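Local coordinates for tail spike protein (PDB 6EU4) that probably recognises and depolymerises the capsular polysaccharide of Acinetobacter baumannii at the start of infection, as a trimeric spike on the phage tail, at residues G517-W525 / A536-S544; V425-S433 / A453-D462. One frame throughout, in Å; residues are numbered along the deposited sequence.

Contact 1 of 2, residues G517-W525 / A536-S544; sequences GVPYLVQQW and AQLAFAISS
Gln524 and Gln537 face each other as a non-hydrogen-bonded pair and are joined at their amides: Gln537 NE2 gives a hydrogen to a lone pair of Gln524 OE1 at 3.0 Å, with the two amide planes 28° apart. Both side chains run extended beyond CG. Gln537 NE2 also bonds Ile487 O, Gln537 OE1 takes Arg552 NH2, and Gln524 NE2 bonds Leu490 O and Gly495 O, so each polar atom of the buried amides has a partner. Trp525, on the other face of the sheet, turns its ring edge to the opposite strand, CZ3 lying 3.7 Å from Leu538 CB, while Gln523 CG sits over the rim of one indole face. Trp525 NE1 is bonded to Gln523 OE1 of the third subunit, which fixes the indole at the trimer interface. Close to Trp525 the backbone bond is short and straight, Trp525 N to Ala536 O at 2.7 Å and 178°. Packing stays close at Tyr520, whose ring lies over Ala541, CA standing 3.9 Å from the ring centroid in a CH-pi contact. Looseness begins only past the last backbone bond, Ile542 N to Pro519 O, where partly exposed Val518 CG1 merely approaches Ser543 OG at 3.8 Å. Paired residue for residue from Tyr520 to Trp525, the two strands form an antiparallel beta hairpin within the mixed sheet that follows the long parallel-stranded body of the spike.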
# COMPACT_ATOMS: atom_id res chain seq x y z
N GLY A 517 41.39 -16.38 -32.67
CA GLY A 517 41.27 -17.82 -32.53
C GLY A 517 41.46 -18.36 -31.13
O GLY A 517 41.68 -19.57 -30.97
N VAL A 518 41.40 -17.51 -30.12
CA VAL A 518 41.46 -17.93 -28.72
C VAL A 518 40.33 -17.22 -27.98
O VAL A 518 39.90 -16.14 -28.40
CB VAL A 518 42.82 -17.62 -28.07
CG1 VAL A 518 43.92 -18.45 -28.71
CG2 VAL A 518 43.13 -16.13 -28.17
N PRO A 519 39.83 -17.78 -26.89
CA PRO A 519 38.79 -17.09 -26.11
C PRO A 519 39.39 -15.93 -25.33
O PRO A 519 40.59 -15.89 -25.06
CB PRO A 519 38.28 -18.19 -25.17
CG PRO A 519 39.43 -19.12 -25.02
CD PRO A 519 40.18 -19.10 -26.33
N TYR A 520 38.52 -14.99 -24.95
CA TYR A 520 38.94 -13.76 -24.27
C TYR A 520 38.08 -13.41 -23.07
O TYR A 520 36.87 -13.66 -23.04
CB TYR A 520 38.88 -12.54 -25.20
CG TYR A 520 40.02 -12.38 -26.16
CD1 TYR A 520 40.09 -13.14 -27.32
CD2 TYR A 520 41.02 -11.45 -25.93
CE1 TYR A 520 41.12 -12.98 -28.22
CE2 TYR A 520 42.06 -11.28 -26.82
CZ TYR A 520 42.11 -12.05 -27.96
OH TYR A 520 43.16 -11.89 -28.84
N LEU A 521 38.72 -12.79 -22.09
CA LEU A 521 38.09 -11.85 -21.18
C LEU A 521 38.61 -10.47 -21.50
O LEU A 521 39.81 -10.30 -21.77
CB LEU A 521 38.39 -12.20 -19.72
CG LEU A 521 37.69 -13.44 -19.17
CD1 LEU A 521 38.28 -13.86 -17.84
CD2 LEU A 521 36.20 -13.13 -19.01
N VAL A 522 37.72 -9.48 -21.51
CA VAL A 522 38.07 -8.09 -21.81
C VAL A 522 37.45 -7.20 -20.74
O VAL A 522 36.25 -7.30 -20.46
CB VAL A 522 37.59 -7.66 -23.20
CG1 VAL A 522 37.96 -6.19 -23.47
CG2 VAL A 522 38.15 -8.58 -24.30
N GLN A 523 38.27 -6.35 -20.14
CA GLN A 523 37.77 -5.27 -19.31
C GLN A 523 37.73 -4.03 -20.19
O GLN A 523 38.77 -3.60 -20.69
CB GLN A 523 38.66 -5.02 -18.10
CG GLN A 523 38.32 -3.73 -17.32
CD GLN A 523 37.08 -3.91 -16.46
OE1 GLN A 523 37.04 -4.76 -15.57
NE2 GLN A 523 36.06 -3.11 -16.72
N GLN A 524 36.54 -3.45 -20.36
CA GLN A 524 36.41 -2.15 -21.01
C GLN A 524 36.24 -1.07 -19.95
O GLN A 524 35.52 -1.25 -18.96
CB GLN A 524 35.22 -2.12 -21.98
CG GLN A 524 35.00 -0.73 -22.58
CD GLN A 524 34.03 -0.75 -23.73
OE1 GLN A 524 34.31 -1.34 -24.76
NE2 GLN A 524 32.88 -0.09 -23.56
N TRP A 525 36.95 0.04 -20.13
CA TRP A 525 36.72 1.24 -19.35
C TRP A 525 36.19 2.33 -20.26
O TRP A 525 36.47 2.36 -21.47
CB TRP A 525 38.00 1.73 -18.68
CG TRP A 525 38.55 0.88 -17.57
CD1 TRP A 525 38.20 0.95 -16.27
CD2 TRP A 525 39.57 -0.13 -17.66
NE1 TRP A 525 38.93 0.05 -15.53
CE2 TRP A 525 39.78 -0.63 -16.36
CE3 TRP A 525 40.32 -0.66 -18.71
CZ2 TRP A 525 40.73 -1.61 -16.07
CZ3 TRP A 525 41.25 -1.66 -18.42
CH2 TRP A 525 41.45 -2.12 -17.12
N ALA A 536 39.25 2.63 -22.73
CA ALA A 536 40.44 1.78 -22.66
C ALA A 536 39.96 0.34 -22.56
O ALA A 536 38.86 0.07 -22.07
CB ALA A 536 41.30 2.14 -21.45
N GLN A 537 40.80 -0.59 -23.01
CA GLN A 537 40.49 -2.00 -22.89
C GLN A 537 41.73 -2.77 -22.49
O GLN A 537 42.84 -2.48 -22.96
CB GLN A 537 39.90 -2.58 -24.18
CG GLN A 537 38.53 -2.01 -24.57
CD GLN A 537 38.01 -2.60 -25.88
OE1 GLN A 537 38.78 -2.95 -26.76
NE2 GLN A 537 36.69 -2.73 -25.98
N LEU A 538 41.54 -3.72 -21.58
CA LEU A 538 42.51 -4.74 -21.22
C LEU A 538 41.97 -6.08 -21.70
O LEU A 538 40.88 -6.50 -21.28
CB LEU A 538 42.72 -4.77 -19.71
CG LEU A 538 43.46 -5.97 -19.11
CD1 LEU A 538 44.84 -6.17 -19.71
CD2 LEU A 538 43.55 -5.82 -17.59
N ALA A 539 42.70 -6.73 -22.60
CA ALA A 539 42.27 -8.00 -23.19
C ALA A 539 43.19 -9.13 -22.75
O ALA A 539 44.42 -9.01 -22.84
CB ALA A 539 42.23 -7.93 -24.71
N PHE A 540 42.57 -10.22 -22.27
CA PHE A 540 43.25 -11.47 -21.94
C PHE A 540 42.96 -12.47 -23.05
O PHE A 540 41.83 -12.97 -23.16
CB PHE A 540 42.77 -12.02 -20.60
CG PHE A 540 43.09 -11.15 -19.43
CD1 PHE A 540 44.30 -11.28 -18.77
CD2 PHE A 540 42.18 -10.22 -18.96
CE1 PHE A 540 44.61 -10.48 -17.68
CE2 PHE A 540 42.49 -9.42 -17.85
CZ PHE A 540 43.70 -9.56 -17.21
N ALA A 541 43.95 -12.74 -23.89
CA ALA A 541 43.86 -13.79 -24.91
C ALA A 541 44.25 -15.10 -24.26
O ALA A 541 45.44 -15.39 -24.08
CB ALA A 541 44.76 -13.45 -26.10
N ILE A 542 43.26 -15.94 -23.95
CA ILE A 542 43.42 -17.05 -23.02
C ILE A 542 43.64 -18.34 -23.81
O ILE A 542 42.74 -18.83 -24.49
CB ILE A 542 42.21 -17.18 -22.08
CG1 ILE A 542 42.01 -15.89 -21.28
CG2 ILE A 542 42.37 -18.39 -21.15
CD1 ILE A 542 40.76 -15.86 -20.47
N SER A 543 44.84 -18.92 -23.69
CA SER A 543 45.13 -20.26 -24.16
C SER A 543 45.09 -21.22 -22.97
O SER A 543 44.86 -20.82 -21.82
CB SER A 543 46.49 -20.31 -24.88
OG SER A 543 46.47 -19.51 -26.06
N SER A 544 45.31 -22.51 -23.23
CA SER A 544 45.03 -23.52 -22.21
C SER A 544 45.98 -23.40 -21.02
O SER A 544 45.59 -23.73 -19.89
CB SER A 544 45.12 -24.92 -22.81
OG SER A 544 46.43 -25.19 -23.26

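Contact 2 of 2, residues V425-S433 / A453-D462; sequences VPLEEIGIS and AYVKGVRYQD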
# COMPACT_ATOMS: atom_id res chain seq x y z
N VAL A 425 3.19 -8.34 -24.04
CA VAL A 425 4.17 -8.60 -25.08
C VAL A 425 5.45 -7.86 -24.73
O VAL A 425 5.44 -6.88 -23.97
CB VAL A 425 3.65 -8.19 -26.48
CG1 VAL A 425 2.38 -8.94 -26.79
CG2 VAL A 425 3.38 -6.69 -26.59
N PRO A 426 6.58 -8.29 -25.29
CA PRO A 426 7.88 -7.78 -24.85
C PRO A 426 8.09 -6.30 -25.15
O PRO A 426 7.73 -5.80 -26.22
CB PRO A 426 8.87 -8.63 -25.65
CG PRO A 426 8.14 -9.85 -26.05
CD PRO A 426 6.71 -9.48 -26.17
N LEU A 427 8.76 -5.63 -24.21
CA LEU A 427 9.31 -4.31 -24.46
C LEU A 427 10.44 -4.40 -25.47
O LEU A 427 11.05 -5.45 -25.66
CB LEU A 427 9.82 -3.71 -23.16
CG LEU A 427 8.85 -3.61 -21.99
CD1 LEU A 427 9.48 -2.80 -20.88
CD2 LEU A 427 7.52 -2.97 -22.39
N GLU A 428 10.68 -3.30 -26.18
CA GLU A 428 11.58 -3.33 -27.32
C GLU A 428 12.91 -2.62 -27.11
O GLU A 428 13.93 -3.10 -27.61
CB GLU A 428 10.89 -2.76 -28.54
CG GLU A 428 9.67 -3.57 -28.93
CD GLU A 428 9.11 -3.16 -30.26
OE1 GLU A 428 9.77 -3.40 -31.30
OE2 GLU A 428 8.01 -2.59 -30.26
N GLU A 429 12.93 -1.48 -26.42
CA GLU A 429 14.17 -0.72 -26.31
C GLU A 429 13.97 0.38 -25.28
O GLU A 429 12.84 0.67 -24.85
CB GLU A 429 14.62 -0.13 -27.65
CG GLU A 429 13.64 0.90 -28.22
CD GLU A 429 14.04 1.41 -29.61
OE1 GLU A 429 14.98 0.86 -30.22
OE2 GLU A 429 13.39 2.36 -30.10
N ILE A 430 15.08 0.99 -24.89
CA ILE A 430 15.06 2.12 -23.97
C ILE A 430 16.19 3.05 -24.36
O ILE A 430 17.30 2.60 -24.69
CB ILE A 430 15.16 1.66 -22.49
CG1 ILE A 430 15.33 2.86 -21.55
CG2 ILE A 430 16.29 0.66 -22.28
CD1 ILE A 430 14.98 2.50 -20.11
N GLY A 431 15.93 4.35 -24.37
CA GLY A 431 17.01 5.29 -24.67
C GLY A 431 16.56 6.73 -24.70
O GLY A 431 15.37 7.05 -24.66
N ILE A 432 17.57 7.60 -24.77
CA ILE A 432 17.36 9.03 -24.91
C ILE A 432 16.72 9.32 -26.26
O ILE A 432 17.13 8.75 -27.29
CB ILE A 432 18.70 9.77 -24.78
CG1 ILE A 432 19.24 9.59 -23.36
CG2 ILE A 432 18.53 11.25 -25.11
CD1 ILE A 432 20.67 10.01 -23.20
N SER A 433 15.75 10.22 -26.28
CA SER A 433 15.06 10.55 -27.52
C SER A 433 14.70 12.03 -27.56
O SER A 433 14.26 12.59 -26.56
CB SER A 433 13.76 9.74 -27.65
OG SER A 433 13.07 10.09 -28.84
N ALA A 453 14.65 1.48 -14.89
CA ALA A 453 13.66 0.62 -15.51
C ALA A 453 14.29 -0.66 -16.02
O ALA A 453 15.28 -0.63 -16.76
CB ALA A 453 12.96 1.33 -16.68
N TYR A 454 13.69 -1.78 -15.63
CA TYR A 454 14.03 -3.05 -16.24
C TYR A 454 13.43 -3.16 -17.63
O TYR A 454 12.23 -2.92 -17.83
CB TYR A 454 13.56 -4.21 -15.37
CG TYR A 454 14.56 -4.53 -14.30
CD1 TYR A 454 14.59 -3.81 -13.10
CD2 TYR A 454 15.48 -5.56 -14.48
CE1 TYR A 454 15.52 -4.10 -12.13
CE2 TYR A 454 16.40 -5.86 -13.50
CZ TYR A 454 16.42 -5.14 -12.33
OH TYR A 454 17.37 -5.46 -11.39
N VAL A 455 14.28 -3.53 -18.58
CA VAL A 455 13.86 -3.82 -19.94
C VAL A 455 14.57 -5.10 -20.38
O VAL A 455 15.80 -5.14 -20.45
CB VAL A 455 14.19 -2.65 -20.90
CG1 VAL A 455 13.79 -3.01 -22.31
CG2 VAL A 455 13.49 -1.37 -20.44
N LYS A 456 13.79 -6.14 -20.68
CA LYS A 456 14.32 -7.44 -21.13
C LYS A 456 15.36 -7.99 -20.15
O LYS A 456 16.40 -8.51 -20.55
CB LYS A 456 14.91 -7.34 -22.53
CG LYS A 456 13.89 -7.01 -23.60
CD LYS A 456 14.47 -7.21 -25.01
CE LYS A 456 14.88 -5.91 -25.66
NZ LYS A 456 15.12 -6.06 -27.13
N GLY A 457 15.06 -7.90 -18.86
CA GLY A 457 15.92 -8.43 -17.81
C GLY A 457 17.11 -7.57 -17.44
O GLY A 457 17.92 -8.02 -16.61
N VAL A 458 17.24 -6.38 -18.00
CA VAL A 458 18.39 -5.50 -17.74
C VAL A 458 17.90 -4.21 -17.11
O VAL A 458 16.97 -3.58 -17.63
CB VAL A 458 19.16 -5.21 -19.03
CG1 VAL A 458 20.35 -4.26 -18.78
CG2 VAL A 458 19.63 -6.50 -19.67
N ARG A 459 18.52 -3.81 -16.02
CA ARG A 459 18.12 -2.60 -15.31
C ARG A 459 18.89 -1.43 -15.90
O ARG A 459 20.13 -1.43 -15.91
CB ARG A 459 18.41 -2.73 -13.82
CG ARG A 459 17.89 -1.57 -13.00
CD ARG A 459 18.21 -1.77 -11.53
NE ARG A 459 17.56 -0.79 -10.67
CZ ARG A 459 17.51 -0.89 -9.34
NH1 ARG A 459 18.09 -1.92 -8.72
NH2 ARG A 459 16.89 0.05 -8.63
N TYR A 460 18.17 -0.44 -16.40
CA TYR A 460 18.74 0.78 -16.95
C TYR A 460 18.48 1.92 -16.00
O TYR A 460 17.32 2.21 -15.68
CB TYR A 460 18.15 1.08 -18.33
CG TYR A 460 18.51 0.02 -19.34
CD1 TYR A 460 17.72 -1.12 -19.52
CD2 TYR A 460 19.67 0.15 -20.11
CE1 TYR A 460 18.06 -2.09 -20.43
CE2 TYR A 460 20.02 -0.82 -21.03
CZ TYR A 460 19.22 -1.93 -21.18
OH TYR A 460 19.59 -2.87 -22.09
N GLN A 461 19.54 2.58 -15.55
CA GLN A 461 19.46 3.77 -14.72
C GLN A 461 20.18 4.92 -15.42
O GLN A 461 21.34 4.78 -15.84
CB GLN A 461 20.08 3.52 -13.34
CG GLN A 461 19.41 2.42 -12.53
CD GLN A 461 20.10 2.17 -11.20
OE1 GLN A 461 21.30 1.96 -11.15
NE2 GLN A 461 19.33 2.20 -10.12
N ASP A 462 19.50 6.06 -15.53
CA ASP A 462 20.10 7.23 -16.16
C ASP A 462 19.44 8.49 -15.62
O ASP A 462 18.30 8.46 -15.16
CB ASP A 462 19.93 7.14 -17.68
CG ASP A 462 20.94 7.98 -18.46
OD1 ASP A 462 21.79 8.64 -17.85
OD2 ASP A 462 20.86 7.96 -19.71
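Ile430 packs its side chain against Tyr460, Val455 and Ala453 of the 453-462 hairpin. Its CB lies 4.0 Å from Val455 CG2. From there the chain forks. CG2, placed between the backbone N and the carbonyl carbon by the first torsion (chi1 172° for CG1), sits almost over the centre of the Tyr460 ring, 3.6 Å from the centroid and 14° off its normal, a CH-pi contact; the same methyl also touches Val455 CG2 at 3.9 Å. CG1 takes the other branch, anti to the backbone N, and carries CD1 at the tip to Tyr460 CB and to Ala453 CB, the latter at 4.1 Å. Residues 453-462 make a two-stranded antiparallel hairpin closed by a type I' turn from Val455 to Val458. In the parallel beta-helical body strand 450-455 stacks in parallel on 414-417 and strand 430-432 on 443-445, while strand 458-462 continues the sheet in parallel into the second subunit. Leu427 uses the other methyl of Val455, its CB 4.1 Å from Val455 CG1. The turn residue Lys456 is exposed; its CG and CD pass along Leu427 O, and a bend at chi3 (-101°) brings NZ to Glu428 O, a weak bond of 3.2 Å. Glu428 itself sends its carboxylate elsewhere, to Ser394 OG and the Leu441 N-H. At the far end the Ile432 and Asp462 side chains cross at about a right angle, Ile432 CD1 coming near Asp462 OD2, which is bonded to the Tyr445 hydroxyl.

How the contacts relate
Contact 2 closes before contact 1 opens along the chain, and they use different strands, with nearest atoms about 13 Å apart. Contact 1 is the more buried: it holds two neighbouring strands of one sheet through regular backbone bonds, with the Gln523 amide and the Trp525 indole bonded between subunits. Contact 2 is only partly buried and joins elements that belong to different strand pairings, so side-chain packing does most of the work and its one polar link across is weak. Both touch the third subunit, yet contact 1 engages neighbouring chains through side chains, whereas contact 2, besides packing side chains on them, continues a sheet by its backbone into the second subunit.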